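Local coordinates for protein restriction endonuclease LpnPI (Legionella pneumophila subsp. pneumophila str. Philadelphia 1, PDB 4RZL) that recognises modified cytosine in DNA through this N-terminal SRA-like domain, and as a whole protein probably cuts DNA as a modification-dependent endonuclease, at residues G86-P97 with Q176-I187. Sequence-based numbering, arbitrary orientation.
Sequences GQFIYYGDNKHP and QRFQNYRAIFTI
Strand 87-91 pairs antiparallel with the C-terminal half of the long strand 176-187, a buried pairing inside the mixed sheet, with strand 80-82 on the other flank of 87-91, and the loop 92-97 continues alongside the N-terminal half. F88 and F185 exchange both backbone hydrogen bonds, as do Y90 and A183; G92 N to Y181 O (2.9 Å) ends the regular pairing. Beyond it N180 takes over with its side chain: CG lies anti to the backbone N (chi1 -165°), and the carboxamide reaches the loop backbone, ND2 giving a hydrogen bond to G92 O (2.9 Å) while OD1 receives N94 N (3.0 Å) from above its carbonyl plane. OD1 is also bonded by N109 ND2 of helix 108-119. N94 ND2 in turn gives a hydrogen bond to Q179 O (2.8 Å).

The curved sheet belongs to the SRA-like DNA recognition domain, and its two faces differ here. On one, F88 lies side by side with F185, whose ring edge meets Y90 CB and which also stands edge-to-face with F116 of helix 108-119. On the other, R182, extended as far as NE, crosses the Y91 ring, R182 CB lying 3.6 Å from Y91 CE2, with ring and guanidinium planes 63° apart; a water bonded to Y91 OH accepts a weak hydrogen bond from R182 NE. Toward the loop's end, H96 C and P97 N lie over one face of the F178 ring, and P97 CD makes an off-centre CH-pi contact, 4.2 Å from the F178 centroid.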
loop_
_atom_site.group_PDB
_atom_site.type_symbol
_atom_site.label_atom_id
_atom_site.label_comp_id
_atom_site.label_asym_id
_atom_site.label_seq_id
_atom_site.Cartn_x
_atom_site.Cartn_y
_atom_site.Cartn_z
ATOM N N GLY A 86 11.927 -4.181 6.696
ATOM C CA GLY A 86 11.014 -4.269 5.559
ATOM C C GLY A 86 9.597 -4.555 6.030
ATOM O O GLY A 86 8.868 -5.363 5.445
ATOM N N GLN A 87 9.215 -3.898 7.118
ATOM C CA GLN A 87 7.907 -4.106 7.713
ATOM C C GLN A 87 7.100 -2.814 7.705
ATOM O O GLN A 87 7.601 -1.757 8.074
ATOM C CB GLN A 87 8.047 -4.619 9.144
ATOM C CG GLN A 87 6.723 -5.033 9.765
ATOM C CD GLN A 87 6.892 -5.519 11.184
ATOM O OE1 GLN A 87 6.724 -4.758 12.129
ATOM N NE2 GLN A 87 7.230 -6.795 11.339
ATOM N N PHE A 88 5.851 -2.902 7.275
ATOM C CA PHE A 88 4.972 -1.734 7.229
ATOM C C PHE A 88 3.785 -1.929 8.155
ATOM O O PHE A 88 3.081 -2.929 8.063
ATOM C CB PHE A 88 4.492 -1.498 5.794
ATOM C CG PHE A 88 3.594 -0.298 5.629
ATOM C CD1 PHE A 88 4.008 0.955 6.038
ATOM C CD2 PHE A 88 2.356 -0.429 5.029
ATOM C CE1 PHE A 88 3.198 2.069 5.882
ATOM C CE2 PHE A 88 1.532 0.689 4.851
ATOM C CZ PHE A 88 1.962 1.940 5.289
ATOM N N ILE A 89 3.556 -0.975 9.039
ATOM C CA ILE A 89 2.391 -1.030 9.917
ATOM C C ILE A 89 1.383 0.003 9.455
ATOM O O ILE A 89 1.718 1.178 9.327
ATOM C CB ILE A 89 2.761 -0.778 11.379
ATOM C CG1 ILE A 89 3.724 -1.864 11.861
ATOM C CG2 ILE A 89 1.501 -0.753 12.246
ATOM C CD1 ILE A 89 4.218 -1.638 13.265
ATOM N N TYR A 90 0.158 -0.453 9.212
ATOM C CA TYR A 90 -0.871 0.329 8.538
ATOM C C TYR A 90 -2.201 0.261 9.276
ATOM O O TYR A 90 -2.647 -0.826 9.641
ATOM C CB TYR A 90 -1.045 -0.193 7.113
ATOM C CG TYR A 90 -2.159 0.449 6.325
ATOM C CD1 TYR A 90 -1.982 1.681 5.707
ATOM C CD2 TYR A 90 -3.383 -0.191 6.179
ATOM C CE1 TYR A 90 -3.004 2.257 4.966
ATOM C CE2 TYR A 90 -4.418 0.384 5.442
ATOM C CZ TYR A 90 -4.221 1.602 4.838
ATOM O OH TYR A 90 -5.245 2.164 4.100
ATOM N N TYR A 91 -2.838 1.406 9.498
ATOM C CA TYR A 91 -4.126 1.421 10.195
ATOM C C TYR A 91 -5.278 1.563 9.213
ATOM O O TYR A 91 -5.178 2.293 8.222
ATOM C CB TYR A 91 -4.160 2.539 11.243
ATOM C CG TYR A 91 -3.321 2.204 12.454
ATOM C CD1 TYR A 91 -1.966 2.506 12.486
ATOM C CD2 TYR A 91 -3.875 1.547 13.549
ATOM C CE1 TYR A 91 -1.189 2.178 13.574
ATOM C CE2 TYR A 91 -3.101 1.234 14.666
ATOM C CZ TYR A 91 -1.761 1.550 14.668
ATOM O OH TYR A 91 -0.974 1.230 15.754
ATOM N N GLY A 92 -6.365 0.925 9.508
ATOM C CA GLY A 92 -7.480 0.805 8.651
ATOM C C GLY A 92 -8.341 2.050 8.570
ATOM O O GLY A 92 -8.050 3.013 9.105
ATOM N N ASP A 93 -9.386 1.955 7.822
ATOM C CA ASP A 93 -10.177 3.030 7.440
ATOM C C ASP A 93 -11.421 3.293 8.346
ATOM O O ASP A 93 -12.319 3.769 7.864
ATOM C CB ASP A 93 -10.544 3.003 5.974
ATOM C CG ASP A 93 -11.460 1.830 5.581
ATOM O OD1 ASP A 93 -11.621 0.888 6.276
ATOM O OD2 ASP A 93 -11.960 1.852 4.534
ATOM N N ASN A 94 -11.394 2.890 9.550
ATOM C CA ASN A 94 -12.453 3.208 10.491
ATOM C C ASN A 94 -11.883 4.136 11.559
ATOM O O ASN A 94 -11.606 3.770 12.622
ATOM C CB ASN A 94 -13.125 1.966 11.124
ATOM C CG ASN A 94 -14.428 2.306 11.886
ATOM O OD1 ASN A 94 -15.077 3.179 11.535
ATOM N ND2 ASN A 94 -14.732 1.598 12.907
ATOM N N LYS A 95 -11.598 5.296 11.359
ATOM C CA LYS A 95 -10.873 6.207 12.190
ATOM C C LYS A 95 -11.734 7.116 13.095
ATOM O O LYS A 95 -11.200 7.787 13.864
ATOM C CB LYS A 95 -9.790 6.967 11.419
ATOM C CG LYS A 95 -8.616 6.108 10.841
ATOM C CD LYS A 95 -7.736 6.895 9.938
ATOM C CE LYS A 95 -6.479 6.148 9.612
ATOM N NZ LYS A 95 -5.580 6.772 8.690
ATOM N N HIS A 96 -13.039 7.046 12.949
ATOM C CA HIS A 96 -13.995 7.854 13.710
ATOM C C HIS A 96 -15.154 6.990 14.218
ATOM O O HIS A 96 -15.431 5.919 13.656
ATOM C CB HIS A 96 -14.570 8.989 12.842
ATOM C CG HIS A 96 -13.544 9.949 12.327
ATOM N ND1 HIS A 96 -12.867 9.748 11.143
ATOM C CD2 HIS A 96 -13.095 11.127 12.824
ATOM C CE1 HIS A 96 -12.033 10.756 10.941
ATOM N NE2 HIS A 96 -12.156 11.607 11.943
ATOM N N PRO A 97 -15.820 7.463 15.249
ATOM C CA PRO A 97 -17.043 6.823 15.690
ATOM C C PRO A 97 -18.098 6.877 14.604
ATOM O O PRO A 97 -18.108 7.734 13.823
ATOM C CB PRO A 97 -17.399 7.608 16.937
ATOM C CG PRO A 97 -16.190 8.243 17.341
ATOM C CD PRO A 97 -15.404 8.500 16.162
ATOM N N GLN A 176 -16.498 8.103 22.909
ATOM C CA GLN A 176 -17.108 7.043 22.090
ATOM C C GLN A 176 -16.048 6.035 21.678
ATOM O O GLN A 176 -15.057 6.409 21.054
ATOM C CB GLN A 176 -17.780 7.619 20.828
ATOM C CG GLN A 176 -19.011 8.469 21.116
ATOM C CD GLN A 176 -20.276 7.630 21.187
ATOM O OE1 GLN A 176 -20.359 6.551 20.583
ATOM N NE2 GLN A 176 -21.265 8.112 21.935
ATOM N N ARG A 177 -16.250 4.763 22.027
ATOM C CA ARG A 177 -15.273 3.716 21.706
ATOM C C ARG A 177 -15.630 2.991 20.405
ATOM O O ARG A 177 -16.805 2.707 20.134
ATOM C CB ARG A 177 -15.157 2.721 22.868
ATOM C CG ARG A 177 -14.555 3.345 24.140
ATOM C CD ARG A 177 -14.760 2.432 25.351
ATOM N NE ARG A 177 -16.165 2.407 25.772
ATOM C CZ ARG A 177 -16.651 1.619 26.730
ATOM N NH1 ARG A 177 -15.851 0.786 27.382
ATOM N NH2 ARG A 177 -17.940 1.663 27.037
ATOM N N PHE A 178 -14.607 2.675 19.609
ATOM C CA PHE A 178 -14.803 2.020 18.316
ATOM C C PHE A 178 -13.536 1.259 17.946
ATOM O O PHE A 178 -12.483 1.480 18.544
ATOM C CB PHE A 178 -15.161 3.051 17.233
ATOM C CG PHE A 178 -14.087 4.088 17.013
ATOM C CD1 PHE A 178 -13.941 5.150 17.892
ATOM C CD2 PHE A 178 -13.221 3.995 15.930
ATOM C CE1 PHE A 178 -12.952 6.093 17.704
ATOM C CE2 PHE A 178 -12.232 4.930 15.722
ATOM C CZ PHE A 178 -12.088 5.987 16.604
ATOM N N GLN A 179 -13.639 0.371 16.961
ATOM C CA GLN A 179 -12.503 -0.470 16.574
ATOM C C GLN A 179 -11.992 -0.172 15.168
ATOM O O GLN A 179 -12.746 0.253 14.287
ATOM C CB GLN A 179 -12.882 -1.949 16.671
ATOM C CG GLN A 179 -13.107 -2.471 18.085
ATOM C CD GLN A 179 -13.395 -3.960 18.088
ATOM O OE1 GLN A 179 -14.379 -4.413 17.497
ATOM N NE2 GLN A 179 -12.517 -4.733 18.732
ATOM N N ASN A 180 -10.703 -0.412 14.970
ATOM C CA ASN A 180 -10.071 -0.224 13.678
ATOM C C ASN A 180 -8.964 -1.267 13.538
ATOM O O ASN A 180 -8.445 -1.767 14.540
ATOM C CB ASN A 180 -9.506 1.208 13.550
ATOM C CG ASN A 180 -9.165 1.592 12.092
ATOM O OD1 ASN A 180 -9.690 1.008 11.124
ATOM N ND2 ASN A 180 -8.258 2.563 11.941
ATOM N N TYR A 181 -8.586 -1.596 12.309
ATOM C CA TYR A 181 -7.530 -2.585 12.126
ATOM C C TYR A 181 -6.141 -1.970 12.209
ATOM O O TYR A 181 -5.884 -0.867 11.710
ATOM C CB TYR A 181 -7.685 -3.294 10.782
ATOM C CG TYR A 181 -8.669 -4.443 10.795
ATOM C CD1 TYR A 181 -8.645 -5.410 11.805
ATOM C CD2 TYR A 181 -9.644 -4.542 9.817
ATOM C CE1 TYR A 181 -9.556 -6.449 11.813
ATOM C CE2 TYR A 181 -10.560 -5.580 9.817
ATOM C CZ TYR A 181 -10.509 -6.527 10.816
ATOM O OH TYR A 181 -11.415 -7.552 10.799
ATOM N N ARG A 182 -5.249 -2.701 12.857
ATOM C CA ARG A 182 -3.821 -2.475 12.734
ATOM C C ARG A 182 -3.277 -3.654 11.935
ATOM O O ARG A 182 -3.347 -4.805 12.383
ATOM C CB ARG A 182 -3.163 -2.369 14.109
ATOM C CG ARG A 182 -1.652 -2.256 14.104
ATOM C CD ARG A 182 -1.192 -2.283 15.544
ATOM N NE ARG A 182 0.228 -2.048 15.723
ATOM C CZ ARG A 182 1.126 -3.016 15.875
ATOM N NH1 ARG A 182 0.742 -4.286 15.839
ATOM N NH2 ARG A 182 2.406 -2.712 16.054
ATOM N N ALA A 183 -2.777 -3.374 10.737
ATOM C CA ALA A 183 -2.371 -4.431 9.811
ATOM C C ALA A 183 -0.876 -4.380 9.553
ATOM O O ALA A 183 -0.331 -3.307 9.328
ATOM C CB ALA A 183 -3.139 -4.304 8.478
ATOM N N ILE A 184 -0.224 -5.541 9.545
ATOM C CA ILE A 184 1.225 -5.601 9.359
ATOM C C ILE A 184 1.568 -6.292 8.026
ATOM O O ILE A 184 1.078 -7.380 7.732
ATOM C CB ILE A 184 1.904 -6.330 10.541
ATOM C CG1 ILE A 184 1.531 -5.643 11.862
ATOM C CG2 ILE A 184 3.440 -6.416 10.345
ATOM C CD1 ILE A 184 2.344 -6.095 13.070
ATOM N N PHE A 185 2.391 -5.629 7.219
ATOM C CA PHE A 185 2.754 -6.106 5.886
ATOM C C PHE A 185 4.254 -6.308 5.759
ATOM O O PHE A 185 5.027 -5.682 6.483
ATOM C CB PHE A 185 2.308 -5.109 4.807
ATOM C CG PHE A 185 0.818 -4.907 4.733
ATOM C CD1 PHE A 185 0.181 -3.975 5.547
ATOM C CD2 PHE A 185 0.051 -5.653 3.858
ATOM C CE1 PHE A 185 -1.199 -3.790 5.470
ATOM C CE2 PHE A 185 -1.331 -5.470 3.775
ATOM C CZ PHE A 185 -1.951 -4.540 4.576
ATOM N N THR A 186 4.643 -7.152 4.804
ATOM C CA THR A 186 6.034 -7.357 4.424
ATOM C C THR A 186 6.344 -6.601 3.140
ATOM O O THR A 186 5.609 -6.717 2.160
ATOM C CB THR A 186 6.347 -8.844 4.171
ATOM O OG1 THR A 186 6.061 -9.599 5.348
ATOM C CG2 THR A 186 7.817 -9.030 3.745
ATOM N N ILE A 187 7.429 -5.837 3.136
ATOM C CA ILE A 187 7.854 -5.192 1.902
ATOM C C ILE A 187 8.773 -6.150 1.139
ATOM O O ILE A 187 9.780 -6.625 1.663
ATOM C CB ILE A 187 8.563 -3.845 2.170
ATOM C CG1 ILE A 187 7.615 -2.898 2.920
ATOM C CG2 ILE A 187 9.003 -3.208 0.865
ATOM C CD1 ILE A 187 8.199 -1.555 3.223
HETATM O O HOH W 1 1.894 0.806 15.954
#